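Probable porin (Pseudomonas aeruginosa, PDB 2Y0H) probably serves as an outer-membrane porin of the OprD family, letting small solutes cross the membrane through an 18-stranded beta-barrel. Local coordinates at residues Y165-R169 with S240-D244; D202-Y208 with Y229-D235. All coordinates share one frame. Residue numbers count along the deposited sequence, not the author numbering.

Contact 1 (Y165-R169 with S240-D244); sequences YIMGR and SGPVD
Residues 166-169 form a type II beta turn, closed by Arg169 N to Ile166 O at 3.0 Å, with Gly168 at phi 101°, where a CB would jam against the preceding carbonyl. The turn brings Arg169 (chi1 -15° and chi2 -126°, both between wells, chi3 m) alongside the irregular 240-244, its CA 7.1 Å from that of Ser240. Ser240 OG accepts from Arg169 NH2 at 2.7 Å and, weakly, from Arg169 NE at 3.2 Å; a water accepting from Ile166 N (2.8 Å) donates weakly to the same OG (3.3 Å). Ser240 O takes a weak bond from Arg169 NH2 at 3.0 Å. This contact at the barrel rim joins the loop between strands 143-154 and 178-186 to that between strands 221-234 and 244-256, the guanidinium filling a bend lined by oxygens. Gly241, at phi 97° and psi -176°, shapes that bend. Pro242 O then receives Arg169 NH2 at 3.1 Å and NH1 weakly at 3.5 Å. Val243 (chi1 t) sets CG2 3.8 Å from CD1 of Ile166 (chi1 m, chi2 t).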
loop_
_atom_site.group_PDB
_atom_site.type_symbol
_atom_site.label_atom_id
_atom_site.label_comp_id
_atom_site.label_asym_id
_atom_site.label_seq_id
_atom_site.Cartn_x
_atom_site.Cartn_y
_atom_site.Cartn_z
ATOM N N TYR A 165 -5.612 -14.186 6.854
ATOM C CA TYR A 165 -5.738 -15.218 5.837
ATOM C C TYR A 165 -5.411 -14.581 4.494
ATOM O O TYR A 165 -5.309 -13.360 4.398
ATOM C CB TYR A 165 -7.141 -15.853 5.866
ATOM C CG TYR A 165 -8.296 -14.864 5.729
ATOM C CD1 TYR A 165 -8.788 -14.173 6.836
ATOM C CD2 TYR A 165 -8.876 -14.615 4.491
ATOM C CE1 TYR A 165 -9.838 -13.278 6.714
ATOM C CE2 TYR A 165 -9.918 -13.724 4.355
ATOM C CZ TYR A 165 -10.396 -13.056 5.466
ATOM O OH TYR A 165 -11.428 -12.165 5.320
ATOM N N ILE A 166 -5.203 -15.398 3.468
ATOM C CA ILE A 166 -4.980 -14.875 2.124
ATOM C C ILE A 166 -6.262 -14.220 1.646
ATOM O O ILE A 166 -7.338 -14.812 1.760
ATOM C CB ILE A 166 -4.580 -15.983 1.125
ATOM C CG1 ILE A 166 -3.197 -16.567 1.479
ATOM C CG2 ILE A 166 -4.650 -15.446 -0.322
ATOM C CD1 ILE A 166 -2.890 -17.916 0.814
ATOM N N MET A 167 -6.141 -13.000 1.119
ATOM C CA MET A 167 -7.282 -12.267 0.568
ATOM C C MET A 167 -7.999 -13.103 -0.491
ATOM O O MET A 167 -7.382 -13.516 -1.477
ATOM C CB MET A 167 -6.804 -10.965 -0.074
ATOM C CG MET A 167 -7.919 -10.068 -0.622
ATOM S SD MET A 167 -8.830 -9.178 0.663
ATOM C CE MET A 167 -9.971 -10.438 1.249
ATOM N N GLY A 168 -9.293 -13.348 -0.289
ATOM C CA GLY A 168 -10.060 -14.186 -1.204
ATOM C C GLY A 168 -10.306 -15.614 -0.729
ATOM O O GLY A 168 -11.038 -16.362 -1.377
ATOM N N ARG A 169 -9.720 -16.008 0.401
ATOM C CA ARG A 169 -9.910 -17.384 0.888
ATOM C C ARG A 169 -10.683 -17.519 2.225
ATOM O O ARG A 169 -11.229 -16.543 2.746
ATOM C CB ARG A 169 -8.575 -18.168 0.904
ATOM C CG ARG A 169 -7.456 -17.514 0.092
ATOM C CD ARG A 169 -6.793 -18.406 -0.971
ATOM N NE ARG A 169 -6.104 -19.560 -0.423
ATOM C CZ ARG A 169 -5.179 -20.291 -1.058
ATOM N NH1 ARG A 169 -4.779 -19.996 -2.283
ATOM N NH2 ARG A 169 -4.640 -21.337 -0.448
ATOM N N SER A 240 -5.370 -23.615 4.189
ATOM C CA SER A 240 -6.249 -22.986 3.210
ATOM C C SER A 240 -6.060 -23.620 1.842
ATOM O O SER A 240 -6.595 -23.141 0.851
ATOM C CB SER A 240 -6.053 -21.456 3.159
ATOM O OG SER A 240 -5.048 -21.062 2.236
ATOM N N GLY A 241 -5.290 -24.702 1.797
ATOM C CA GLY A 241 -5.013 -25.400 0.553
ATOM C C GLY A 241 -3.693 -24.989 -0.060
ATOM O O GLY A 241 -2.952 -24.196 0.531
ATOM N N PRO A 242 -3.395 -25.516 -1.259
ATOM C CA PRO A 242 -2.154 -25.206 -1.979
ATOM C C PRO A 242 -2.025 -23.714 -2.289
ATOM O O PRO A 242 -3.028 -23.014 -2.475
ATOM C CB PRO A 242 -2.295 -25.996 -3.290
ATOM C CG PRO A 242 -3.300 -27.052 -2.996
ATOM C CD PRO A 242 -4.262 -26.420 -2.029
ATOM N N VAL A 243 -0.784 -23.245 -2.346
ATOM C CA VAL A 243 -0.489 -21.866 -2.695
ATOM C C VAL A 243 0.620 -21.906 -3.755
ATOM O O VAL A 243 1.708 -22.395 -3.481
ATOM C CB VAL A 243 -0.018 -21.062 -1.454
ATOM C CG1 VAL A 243 0.370 -19.634 -1.848
ATOM C CG2 VAL A 243 -1.092 -21.056 -0.357
ATOM N N ASP A 244 0.333 -21.424 -4.963
ATOM C CA ASP A 244 1.287 -21.531 -6.080
ATOM C C ASP A 244 1.287 -20.269 -6.936
ATOM O O ASP A 244 0.449 -20.113 -7.809
ATOM C CB ASP A 244 0.968 -22.760 -6.952
ATOM C CG ASP A 244 1.841 -22.844 -8.212
ATOM O OD1 ASP A 244 3.051 -22.549 -8.146
ATOM O OD2 ASP A 244 1.314 -23.210 -9.280
HETATM O O HOH W 1 -5.826 -18.143 3.514
#

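Contact 2 (D202-Y208 with Y229-D235); sequences DIYRQHY and YFDSGED
Tyr208 lays its CD1 over one face of the Phe230 ring, 3.2 Å from Phe230 CE1; the centroids stand 4.7 Å apart with planes at 44°. Chi1 is t for Tyr208 and m for Phe230. The two residues are cross-strand neighbours in an antiparallel beta hairpin of the porin barrel wall, strands 204-216 and 221-234, whose segments here run at 163° with axes 4.5 Å apart. Tyr208-Phe230 and Gln206-Ser232 are non-hydrogen-bonded pairs, with CA-CA 4.5 and 4.3 Å. On this face the extended Gln206 (chi1 and chi2 t) gives NE2 to Ser232 OG at 2.7 Å; NE2 also bonds to Pro275 O, and Phe274 packs on Gln206 and Phe230, consistent with the barrel interior.

Hydrogen-bonded pairs alternate with these. His207 N reaches Asp231 O and Asp231 N reaches His207 O, each at 2.8 Å; Arg205 N meets Gly233 O at 2.8 Å and Gly233 N meets Arg205 O at 3.0 Å. His207 and Asp231 point to the other face and touch a bound detergent, as expected of the barrel exterior; His207 ND1 bonds to Tyr195.

Toward the loop end the regular pairing gives way. Ile203 and Tyr204 both face Leu200 in a classic beta bulge, and Asp202 adopts positive phi (68°). Asp235, chi1 t, turns toward the first strand: its OD1 forms a salt bridge with Arg205 NE at 2.8 Å, with a weak, bent hydrogen bond, and also bonds to Gln199 NE2, while its OD2 accepts from Asp202 N at 2.7 Å with an N-H...O angle of 149°.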
loop_
_atom_site.group_PDB
_atom_site.type_symbol
_atom_site.label_atom_id
_atom_site.label_comp_id
_atom_site.label_asym_id
_atom_site.label_seq_id
_atom_site.Cartn_x
_atom_site.Cartn_y
_atom_site.Cartn_z
ATOM N N ASP A 202 1.238 -21.615 8.973
ATOM C CA ASP A 202 0.311 -22.649 8.503
ATOM C C ASP A 202 -0.541 -22.331 7.276
ATOM O O ASP A 202 -1.392 -23.128 6.896
ATOM C CB ASP A 202 -0.578 -23.144 9.642
ATOM C CG ASP A 202 0.167 -24.040 10.583
ATOM O OD1 ASP A 202 1.065 -24.769 10.089
ATOM O OD2 ASP A 202 -0.130 -23.997 11.799
ATOM N N ILE A 203 -0.306 -21.193 6.641
ATOM C CA ILE A 203 -1.069 -20.850 5.441
ATOM C C ILE A 203 -0.171 -20.632 4.219
ATOM O O ILE A 203 -0.262 -21.377 3.244
ATOM C CB ILE A 203 -2.003 -19.642 5.686
ATOM C CG1 ILE A 203 -3.054 -20.030 6.716
ATOM C CG2 ILE A 203 -2.658 -19.170 4.369
ATOM C CD1 ILE A 203 -3.986 -18.904 7.135
ATOM N N TYR A 204 0.707 -19.632 4.282
ATOM C CA TYR A 204 1.639 -19.390 3.184
ATOM C C TYR A 204 2.976 -18.773 3.603
ATOM O O TYR A 204 3.112 -18.218 4.697
ATOM C CB TYR A 204 0.981 -18.566 2.061
ATOM C CG TYR A 204 0.897 -17.065 2.308
ATOM C CD1 TYR A 204 -0.156 -16.515 3.041
ATOM C CD2 TYR A 204 1.866 -16.201 1.802
ATOM C CE1 TYR A 204 -0.250 -15.149 3.244
ATOM C CE2 TYR A 204 1.784 -14.832 2.007
ATOM C CZ TYR A 204 0.733 -14.316 2.730
ATOM O OH TYR A 204 0.653 -12.963 2.931
ATOM N N ARG A 205 3.944 -18.908 2.702
ATOM C CA ARG A 205 5.291 -18.333 2.800
ATOM C C ARG A 205 5.520 -17.518 1.536
ATOM O O ARG A 205 5.112 -17.930 0.462
ATOM C CB ARG A 205 6.354 -19.438 2.743
ATOM C CG ARG A 205 6.574 -20.224 3.971
ATOM C CD ARG A 205 7.611 -21.329 3.698
ATOM N NE ARG A 205 7.660 -22.224 4.845
ATOM C CZ ARG A 205 8.770 -22.599 5.473
ATOM N NH1 ARG A 205 9.958 -22.176 5.058
ATOM N NH2 ARG A 205 8.682 -23.401 6.524
ATOM N N GLN A 206 6.241 -16.414 1.647
ATOM C CA GLN A 206 6.475 -15.565 0.495
ATOM C C GLN A 206 7.868 -14.940 0.537
ATOM O O GLN A 206 8.241 -14.301 1.526
ATOM C CB GLN A 206 5.415 -14.473 0.466
ATOM C CG GLN A 206 5.471 -13.574 -0.731
ATOM C CD GLN A 206 4.220 -12.713 -0.839
ATOM O OE1 GLN A 206 4.131 -11.665 -0.220
ATOM N NE2 GLN A 206 3.250 -13.167 -1.625
ATOM N N HIS A 207 8.625 -15.118 -0.537
ATOM C CA HIS A 207 9.953 -14.520 -0.645
ATOM C C HIS A 207 9.867 -13.373 -1.617
ATOM O O HIS A 207 9.223 -13.490 -2.649
ATOM C CB HIS A 207 10.996 -15.525 -1.164
ATOM C CG HIS A 207 11.230 -16.688 -0.250
ATOM N ND1 HIS A 207 12.219 -16.694 0.711
ATOM C CD2 HIS A 207 10.604 -17.885 -0.156
ATOM C CE1 HIS A 207 12.190 -17.843 1.360
ATOM N NE2 HIS A 207 11.213 -18.579 0.859
ATOM N N TYR A 208 10.537 -12.274 -1.294
ATOM C CA TYR A 208 10.532 -11.094 -2.138
ATOM C C TYR A 208 11.946 -10.672 -2.438
ATOM O O TYR A 208 12.787 -10.608 -1.537
ATOM C CB TYR A 208 9.820 -9.931 -1.443
ATOM C CG TYR A 208 10.066 -8.583 -2.090
ATOM C CD1 TYR A 208 9.374 -8.208 -3.242
ATOM C CD2 TYR A 208 10.976 -7.675 -1.552
ATOM C CE1 TYR A 208 9.582 -6.982 -3.844
ATOM C CE2 TYR A 208 11.185 -6.423 -2.160
ATOM C CZ TYR A 208 10.485 -6.095 -3.309
ATOM O OH TYR A 208 10.660 -4.880 -3.935
ATOM N N TYR A 229 10.325 -9.309 -7.563
ATOM C CA TYR A 229 10.015 -10.720 -7.715
ATOM C C TYR A 229 9.489 -11.306 -6.408
ATOM O O TYR A 229 10.085 -11.132 -5.340
ATOM C CB TYR A 229 11.236 -11.498 -8.210
ATOM C CG TYR A 229 11.020 -13.003 -8.345
ATOM C CD1 TYR A 229 10.197 -13.527 -9.338
ATOM C CD2 TYR A 229 11.650 -13.896 -7.486
ATOM C CE1 TYR A 229 10.002 -14.907 -9.459
ATOM C CE2 TYR A 229 11.465 -15.266 -7.604
ATOM C CZ TYR A 229 10.641 -15.765 -8.593
ATOM O OH TYR A 229 10.459 -17.128 -8.708
ATOM N N PHE A 230 8.364 -11.994 -6.500
ATOM C CA PHE A 230 7.820 -12.681 -5.342
ATOM C C PHE A 230 7.681 -14.163 -5.670
ATOM O O PHE A 230 7.211 -14.531 -6.744
ATOM C CB PHE A 230 6.428 -12.151 -4.992
ATOM C CG PHE A 230 6.384 -10.726 -4.475
ATOM C CD1 PHE A 230 6.463 -10.460 -3.105
ATOM C CD2 PHE A 230 6.157 -9.663 -5.345
ATOM C CE1 PHE A 230 6.357 -9.158 -2.629
ATOM C CE2 PHE A 230 6.055 -8.345 -4.873
ATOM C CZ PHE A 230 6.154 -8.087 -3.524
ATOM N N ASP A 231 8.051 -15.011 -4.725
ATOM C CA ASP A 231 7.788 -16.439 -4.828
ATOM C C ASP A 231 6.948 -16.832 -3.610
ATOM O O ASP A 231 7.372 -16.641 -2.469
ATOM C CB ASP A 231 9.125 -17.198 -4.847
ATOM C CG ASP A 231 8.989 -18.637 -5.325
ATOM O OD1 ASP A 231 8.084 -19.341 -4.866
ATOM O OD2 ASP A 231 9.804 -19.067 -6.167
ATOM N N SER A 232 5.759 -17.377 -3.860
ATOM C CA SER A 232 4.792 -17.711 -2.811
ATOM C C SER A 232 4.432 -19.201 -2.838
ATOM O O SER A 232 4.065 -19.738 -3.882
ATOM C CB SER A 232 3.495 -16.914 -3.018
ATOM O OG SER A 232 3.688 -15.523 -2.850
ATOM N N GLY A 233 4.502 -19.855 -1.690
ATOM C CA GLY A 233 4.083 -21.238 -1.580
ATOM C C GLY A 233 3.354 -21.465 -0.270
ATOM O O GLY A 233 3.170 -20.542 0.524
ATOM N N GLU A 234 2.937 -22.699 -0.036
ATOM C CA GLU A 234 2.187 -23.018 1.166
ATOM C C GLU A 234 3.134 -23.036 2.349
ATOM O O GLU A 234 4.347 -23.074 2.179
ATOM C CB GLU A 234 1.499 -24.381 1.028
ATOM C CG GLU A 234 2.452 -25.566 1.085
ATOM C CD GLU A 234 1.733 -26.875 0.829
ATOM O OE1 GLU A 234 0.985 -26.940 -0.174
ATOM O OE2 GLU A 234 1.903 -27.829 1.629
ATOM N N ASP A 235 2.579 -23.011 3.553
ATOM C CA ASP A 235 3.385 -23.128 4.751
ATOM C C ASP A 235 2.719 -24.083 5.734
ATOM O O ASP A 235 1.500 -24.057 5.896
ATOM C CB ASP A 235 3.574 -21.753 5.400
ATOM C CG ASP A 235 4.333 -21.831 6.717
ATOM O OD1 ASP A 235 5.575 -21.786 6.691
ATOM O OD2 ASP A 235 3.693 -21.945 7.782
#

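How the contacts relate
Contact 2 is barrel wall, contact 1 the loop layer against its end; both are partly buried, with centres 10 Å apart. The loop that follows strand 221-234 continues from the second strand of contact 2, so the polypeptide leaving the hairpin supplies one side of contact 1. The wall contact buries 703 Å² and is held mainly by backbone hydrogen bonds, whereas the loops bury only 198 Å² and depend chiefly on one arginine reaching serine and carbonyl oxygens. Apolar packing links the two: Ile166 CG1 lies 3.4 Å from Tyr204 CD1, and Val243 CB lies 3.6 Å from Gly233 C. Arginine chemistry differs too, with an aspartate partner for Arg205 but uncharged oxygens for Arg169.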